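Local coordinates for protein aryl esterase (Mycobacterium smegmatis, PDB 2Q0Q) that is an oligomeric aryl esterase of the SGNH hydrolase superfamily that transfers acyl groups to alcohols in aqueous conditions, at residues P178-A182 with G183-S187; R202-G205 with V206-E210. All blocks are in the same frame, centred on the assembly; numbering follows the deposited sequence.

Along the chain the two contacts stand in series: contact 1 closes before contact 2 opens, and neither nests in nor crosses the other. Contact 1 turns the chain within 178-187, where strand 179-181, at the edge of the parallel sheet next to strand 133-138, passes into the loop that leads to helix 198-215. Contact 2 is a stretch of that helix, 202-210, and closes no loop beyond its own turns. The two then meet, with centres about 10 Å apart: A182 CB lies 3.6 Å from L204 CD1, the F180 ring packs on A207 and L208, and I186 touches D203. Strand end, turn and last helix are thereby tied together.

Contact 1 (P178-A182 with G183-S187); sequences PFFDA and GSVIS
At the C-terminal end of strand 179-181, the edge strand of the parallel sheet, D181 and A182 bond to residues 183-186 and turn the chain out of the sheet. With its CG anti to the backbone N (chi1 179°), D181 forms an Asx turn: G183 N reaches OD1 at 2.8 Å from above the carboxylate plane, and S138 OG of the neighbouring strand binds the same oxygen. Two donors of S184 grip D181 O. S184 OG, set between the backbone N and carbonyl carbon (chi1 71°), donates to D181 O at 2.6 Å, in the carbonyl plane, whereas S184 N meets D181 O at 2.9 Å from above it. A182 O is likewise shared, by V185 N at 3.2 Å and by I186 N, which is in plane at 3.1 Å. Outside the backbone, V185 CG1 sits at the edge of the F180 ring, 4.0 Å from CZ, the two side chains crossing at about a right angle. The bonds from S184 N to D181 O and from V185 N to A182 O make two overlapping type I beta turns, with I186 N adding an i to i+4 bond, at a strand exit of this alpha/beta SGNH hydrolase fold.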
ATOM      1  N   PRO G 178     -21.043 -29.441  -5.224  1.00 17.39           N
ATOM      2  CA  PRO G 178     -20.483 -30.751  -5.597  1.00 17.48           C
ATOM      3  C   PRO G 178     -18.968 -30.862  -5.368  1.00 17.73           C
ATOM      4  O   PRO G 178     -18.221 -29.929  -5.656  1.00 17.48           O
ATOM      5  CB  PRO G 178     -20.789 -30.855  -7.107  1.00 18.59           C
ATOM      6  CG  PRO G 178     -21.775 -29.847  -7.396  1.00 18.37           C
ATOM      7  CD  PRO G 178     -21.644 -28.759  -6.382  1.00 17.05           C
ATOM      8  N   PHE G 179     -18.551 -32.031  -4.879  1.00 17.54           N
ATOM      9  CA  PHE G 179     -17.148 -32.367  -4.668  1.00 17.62           C
ATOM     10  C   PHE G 179     -16.777 -33.656  -5.411  1.00 16.97           C
ATOM     11  O   PHE G 179     -17.592 -34.586  -5.506  1.00 18.96           O
ATOM     12  CB  PHE G 179     -16.874 -32.545  -3.169  1.00 17.53           C
ATOM     13  CG  PHE G 179     -15.558 -33.195  -2.870  1.00 18.10           C
ATOM     14  CD1 PHE G 179     -14.376 -32.451  -2.933  1.00 17.12           C
ATOM     15  CD2 PHE G 179     -15.495 -34.547  -2.545  1.00 18.15           C
ATOM     16  CE1 PHE G 179     -13.157 -33.049  -2.668  1.00 18.41           C
ATOM     17  CE2 PHE G 179     -14.259 -35.150  -2.272  1.00 17.15           C
ATOM     18  CZ  PHE G 179     -13.098 -34.394  -2.340  1.00 18.16           C
ATOM     19  N   PHE G 180     -15.537 -33.719  -5.894  1.00 17.08           N
ATOM     20  CA  PHE G 180     -14.966 -34.965  -6.428  1.00 17.36           C
ATOM     21  C   PHE G 180     -13.480 -35.063  -6.065  1.00 17.20           C
ATOM     22  O   PHE G 180     -12.740 -34.107  -6.210  1.00 16.95           O
ATOM     23  CB  PHE G 180     -15.150 -35.036  -7.943  1.00 17.96           C
ATOM     24  CG  PHE G 180     -14.535 -36.259  -8.584  1.00 17.78           C
ATOM     25  CD1 PHE G 180     -15.160 -37.497  -8.495  1.00 19.44           C
ATOM     26  CD2 PHE G 180     -13.331 -36.164  -9.290  1.00 18.78           C
ATOM     27  CE1 PHE G 180     -14.570 -38.642  -9.072  1.00 19.70           C
ATOM     28  CE2 PHE G 180     -12.754 -37.283  -9.878  1.00 19.77           C
ATOM     29  CZ  PHE G 180     -13.376 -38.519  -9.778  1.00 19.75           C
ATOM     30  N   ASP G 181     -13.050 -36.238  -5.627  1.00 16.80           N
ATOM     31  CA  ASP G 181     -11.665 -36.467  -5.293  1.00 17.00           C
ATOM     32  C   ASP G 181     -10.970 -37.168  -6.444  1.00 16.81           C
ATOM     33  O   ASP G 181     -11.186 -38.366  -6.686  1.00 17.10           O
ATOM     34  CB  ASP G 181     -11.564 -37.323  -4.017  1.00 16.23           C
ATOM     35  CG  ASP G 181     -10.113 -37.627  -3.599  1.00 17.62           C
ATOM     36  OD1 ASP G 181      -9.177 -36.942  -4.067  1.00 17.54           O
ATOM     37  OD2 ASP G 181      -9.932 -38.588  -2.802  1.00 16.34           O
ATOM     38  N   ALA G 182     -10.060 -36.451  -7.083  1.00 17.11           N
ATOM     39  CA  ALA G 182      -9.264 -37.023  -8.158  1.00 17.96           C
ATOM     40  C   ALA G 182      -8.447 -38.206  -7.643  1.00 17.49           C
ATOM     41  O   ALA G 182      -8.197 -39.155  -8.382  1.00 18.72           O
ATOM     42  CB  ALA G 182      -8.370 -35.979  -8.763  1.00 17.70           C
ATOM     43  N   GLY G 183      -8.067 -38.165  -6.365  1.00 17.00           N
ATOM     44  CA  GLY G 183      -7.325 -39.251  -5.750  1.00 17.18           C
ATOM     45  C   GLY G 183      -8.143 -40.520  -5.591  1.00 17.15           C
ATOM     46  O   GLY G 183      -7.551 -41.563  -5.333  1.00 17.12           O
ATOM     47  N   SER G 184      -9.484 -40.445  -5.699  1.00 15.91           N
ATOM     48  CA  SER G 184     -10.336 -41.666  -5.678  1.00 17.09           C
ATOM     49  C   SER G 184     -10.184 -42.544  -6.941  1.00 17.10           C
ATOM     50  O   SER G 184     -10.558 -43.737  -6.928  1.00 16.63           O
ATOM     51  CB  SER G 184     -11.817 -41.297  -5.446  1.00 16.28           C
ATOM     52  OG  SER G 184     -12.409 -40.648  -6.566  1.00 19.85           O
ATOM     53  N   VAL G 185      -9.619 -41.981  -8.003  1.00 18.15           N
ATOM     54  CA  VAL G 185      -9.454 -42.670  -9.290  1.00 18.49           C
ATOM     55  C   VAL G 185      -7.993 -42.757  -9.784  1.00 19.11           C
ATOM     56  O   VAL G 185      -7.684 -43.640 -10.574  1.00 20.42           O
ATOM     57  CB  VAL G 185     -10.402 -42.063 -10.384  1.00 18.36           C
ATOM     58  CG1 VAL G 185     -11.865 -42.224  -9.922  1.00 17.70           C
ATOM     59  CG2 VAL G 185     -10.070 -40.600 -10.680  1.00 17.98           C
ATOM     60  N   ILE G 186      -7.090 -41.907  -9.299  1.00 19.43           N
ATOM     61  CA  ILE G 186      -5.688 -41.966  -9.717  1.00 19.75           C
ATOM     62  C   ILE G 186      -4.740 -41.677  -8.573  1.00 19.72           C
ATOM     63  O   ILE G 186      -5.127 -41.034  -7.590  1.00 20.82           O
ATOM     64  CB  ILE G 186      -5.381 -40.927 -10.837  1.00 19.91           C
ATOM     65  CG1 ILE G 186      -5.641 -39.486 -10.356  1.00 19.72           C
ATOM     66  CG2 ILE G 186      -6.190 -41.236 -12.085  1.00 20.04           C
ATOM     67  CD1 ILE G 186      -5.053 -38.393 -11.256  1.00 21.85           C
ATOM     68  N   SER G 187      -3.494 -42.124  -8.726  1.00 19.28           N
ATOM     69  CA  SER G 187      -2.407 -41.659  -7.873  1.00 20.56           C
ATOM     70  C   SER G 187      -1.482 -40.852  -8.738  1.00 20.66           C
ATOM     71  O   SER G 187      -1.528 -40.966  -9.955  1.00 21.98           O
ATOM     72  CB  SER G 187      -1.657 -42.816  -7.208  1.00 20.30           C
ATOM     73  OG  SER G 187      -1.468 -43.884  -8.100  1.00 22.08           O
TER

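Contact 2 (R202-G205 with V206-E210); sequences RDLG and VALAE
Contact between R202-G205 and V206-E210 is made within one alpha-helix, 198-215, the last of the SGNH hydrolase fold, and joins residues four apart. Its backbone bonds are the regular i to i+4 set. V206 N donates to R202 O at 3.1 Å and A207 N to D203 O at 3.1 Å; L208 N reaches L204 O at 2.9 Å in the straightest of the four (N-H...O 163°), and A209 N donates to G205 O, also at 2.9 Å.

On the exposed side V206 lies over the turn of R202. Its CG2 is 3.5 Å from R202 O, but the approach of side chain to side chain is long: V206 CG2 comes obliquely to the R202 guanidinium, 4.3 Å from NE, while NH1 of that arginine makes a weak hydrogen bond to Q40 OE1.

Apolar contact is carried by L204 and L208, which lie side by side and point the same way on the buried face. They reach it by different first torsions: L204 CG is anti to the backbone N (chi1 -170°), L208 CG anti to the carbonyl carbon (chi1 -74°). Both leucines touch W34 of helix 34-42, and L204 also packs on F196. The closest approach of the pair is from L208 CD1 to the branch carbon of L204, CG, at 3.8 Å.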
ATOM      1  N   ARG G 202      -5.826 -39.911 -18.713  1.00 23.15           N
ATOM      2  CA  ARG G 202      -6.958 -40.628 -19.278  1.00 23.47           C
ATOM      3  C   ARG G 202      -8.005 -41.025 -18.225  1.00 23.17           C
ATOM      4  O   ARG G 202      -9.203 -40.819 -18.423  1.00 23.44           O
ATOM      5  CB  ARG G 202      -6.442 -41.850 -20.028  1.00 24.57           C
ATOM      6  CG  ARG G 202      -7.490 -42.759 -20.626  1.00 26.75           C
ATOM      7  CD  ARG G 202      -7.953 -42.177 -21.898  1.00 33.61           C
ATOM      8  NE  ARG G 202      -9.060 -42.932 -22.455  1.00 37.46           N
ATOM      9  CZ  ARG G 202      -9.657 -42.615 -23.597  1.00 37.45           C
ATOM     10  NH1 ARG G 202      -9.246 -41.572 -24.300  1.00 39.02           N
ATOM     11  NH2 ARG G 202     -10.657 -43.362 -24.042  1.00 39.59           N
ATOM     12  N   ASP G 203      -7.569 -41.607 -17.114  1.00 22.64           N
ATOM     13  CA  ASP G 203      -8.516 -42.035 -16.092  1.00 22.75           C
ATOM     14  C   ASP G 203      -9.269 -40.869 -15.446  1.00 22.18           C
ATOM     15  O   ASP G 203     -10.464 -40.995 -15.130  1.00 21.38           O
ATOM     16  CB  ASP G 203      -7.806 -42.830 -14.985  1.00 22.93           C
ATOM     17  CG  ASP G 203      -7.272 -44.178 -15.459  1.00 25.77           C
ATOM     18  OD1 ASP G 203      -7.827 -44.780 -16.408  1.00 30.21           O
ATOM     19  OD2 ASP G 203      -6.291 -44.656 -14.847  1.00 25.03           O
ATOM     20  N   LEU G 204      -8.553 -39.772 -15.207  1.00 21.39           N
ATOM     21  CA  LEU G 204      -9.165 -38.583 -14.606  1.00 21.30           C
ATOM     22  C   LEU G 204     -10.225 -37.988 -15.544  1.00 20.90           C
ATOM     23  O   LEU G 204     -11.310 -37.596 -15.105  1.00 21.22           O
ATOM     24  CB  LEU G 204      -8.119 -37.514 -14.268  1.00 21.02           C
ATOM     25  CG  LEU G 204      -8.678 -36.353 -13.427  1.00 21.13           C
ATOM     26  CD1 LEU G 204      -9.242 -36.867 -12.097  1.00 21.94           C
ATOM     27  CD2 LEU G 204      -7.656 -35.300 -13.192  1.00 20.82           C
ATOM     28  N   GLY G 205      -9.893 -37.925 -16.825  1.00 20.62           N
ATOM     29  CA  GLY G 205     -10.842 -37.464 -17.861  1.00 21.07           C
ATOM     30  C   GLY G 205     -12.137 -38.271 -17.980  1.00 21.73           C
ATOM     31  O   GLY G 205     -13.241 -37.709 -18.139  1.00 21.81           O
ATOM     32  N   VAL G 206     -11.994 -39.592 -17.912  1.00 21.80           N
ATOM     33  CA  VAL G 206     -13.134 -40.524 -17.996  1.00 22.44           C
ATOM     34  C   VAL G 206     -14.050 -40.485 -16.738  1.00 21.67           C
ATOM     35  O   VAL G 206     -15.300 -40.675 -16.817  1.00 23.74           O
ATOM     36  CB  VAL G 206     -12.640 -41.957 -18.230  1.00 23.41           C
ATOM     37  CG1 VAL G 206     -13.709 -42.960 -17.873  1.00 23.76           C
ATOM     38  CG2 VAL G 206     -12.179 -42.127 -19.675  1.00 23.81           C
ATOM     39  N   ALA G 207     -13.401 -40.185 -15.597  1.00 20.72           N
ATOM     40  CA  ALA G 207     -14.149 -40.085 -14.358  1.00 20.29           C
ATOM     41  C   ALA G 207     -14.900 -38.772 -14.315  1.00 19.70           C
ATOM     42  O   ALA G 207     -16.056 -38.744 -13.911  1.00 19.19           O
ATOM     43  CB  ALA G 207     -13.214 -40.163 -13.203  1.00 19.62           C
ATOM     44  N   LEU G 208     -14.207 -37.697 -14.688  1.00 19.86           N
ATOM     45  CA  LEU G 208     -14.828 -36.363 -14.686  1.00 19.91           C
ATOM     46  C   LEU G 208     -15.929 -36.232 -15.739  1.00 20.32           C
ATOM     47  O   LEU G 208     -16.876 -35.442 -15.558  1.00 21.67           O
ATOM     48  CB  LEU G 208     -13.772 -35.253 -14.853  1.00 19.96           C
ATOM     49  CG  LEU G 208     -12.887 -34.971 -13.622  1.00 20.94           C
ATOM     50  CD1 LEU G 208     -11.697 -34.051 -13.959  1.00 19.38           C
ATOM     51  CD2 LEU G 208     -13.702 -34.402 -12.441  1.00 22.77           C
ATOM     52  N   ALA G 209     -15.780 -36.932 -16.868  1.00 20.25           N
ATOM     53  CA  ALA G 209     -16.831 -36.941 -17.894  1.00 20.57           C
ATOM     54  C   ALA G 209     -18.133 -37.442 -17.243  1.00 19.67           C
ATOM     55  O   ALA G 209     -19.186 -36.834 -17.409  1.00 20.90           O
ATOM     56  CB  ALA G 209     -16.425 -37.814 -19.059  1.00 21.54           C
ATOM     57  N   GLU G 210     -18.064 -38.523 -16.469  1.00 19.90           N
ATOM     58  CA  GLU G 210     -19.248 -38.987 -15.756  1.00 19.40           C
ATOM     59  C   GLU G 210     -19.773 -37.929 -14.765  1.00 19.71           C
ATOM     60  O   GLU G 210     -20.978 -37.713 -14.638  1.00 19.01           O
ATOM     61  CB  GLU G 210     -18.918 -40.322 -15.045  1.00 19.69           C
ATOM     62  CG  GLU G 210     -20.088 -40.937 -14.299  1.00 19.23           C
ATOM     63  CD  GLU G 210     -20.223 -40.453 -12.845  1.00 18.32           C
ATOM     64  OE1 GLU G 210     -19.200 -40.008 -12.251  1.00 22.41           O
ATOM     65  OE2 GLU G 210     -21.440 -40.400 -12.392  1.00 18.33           O
TER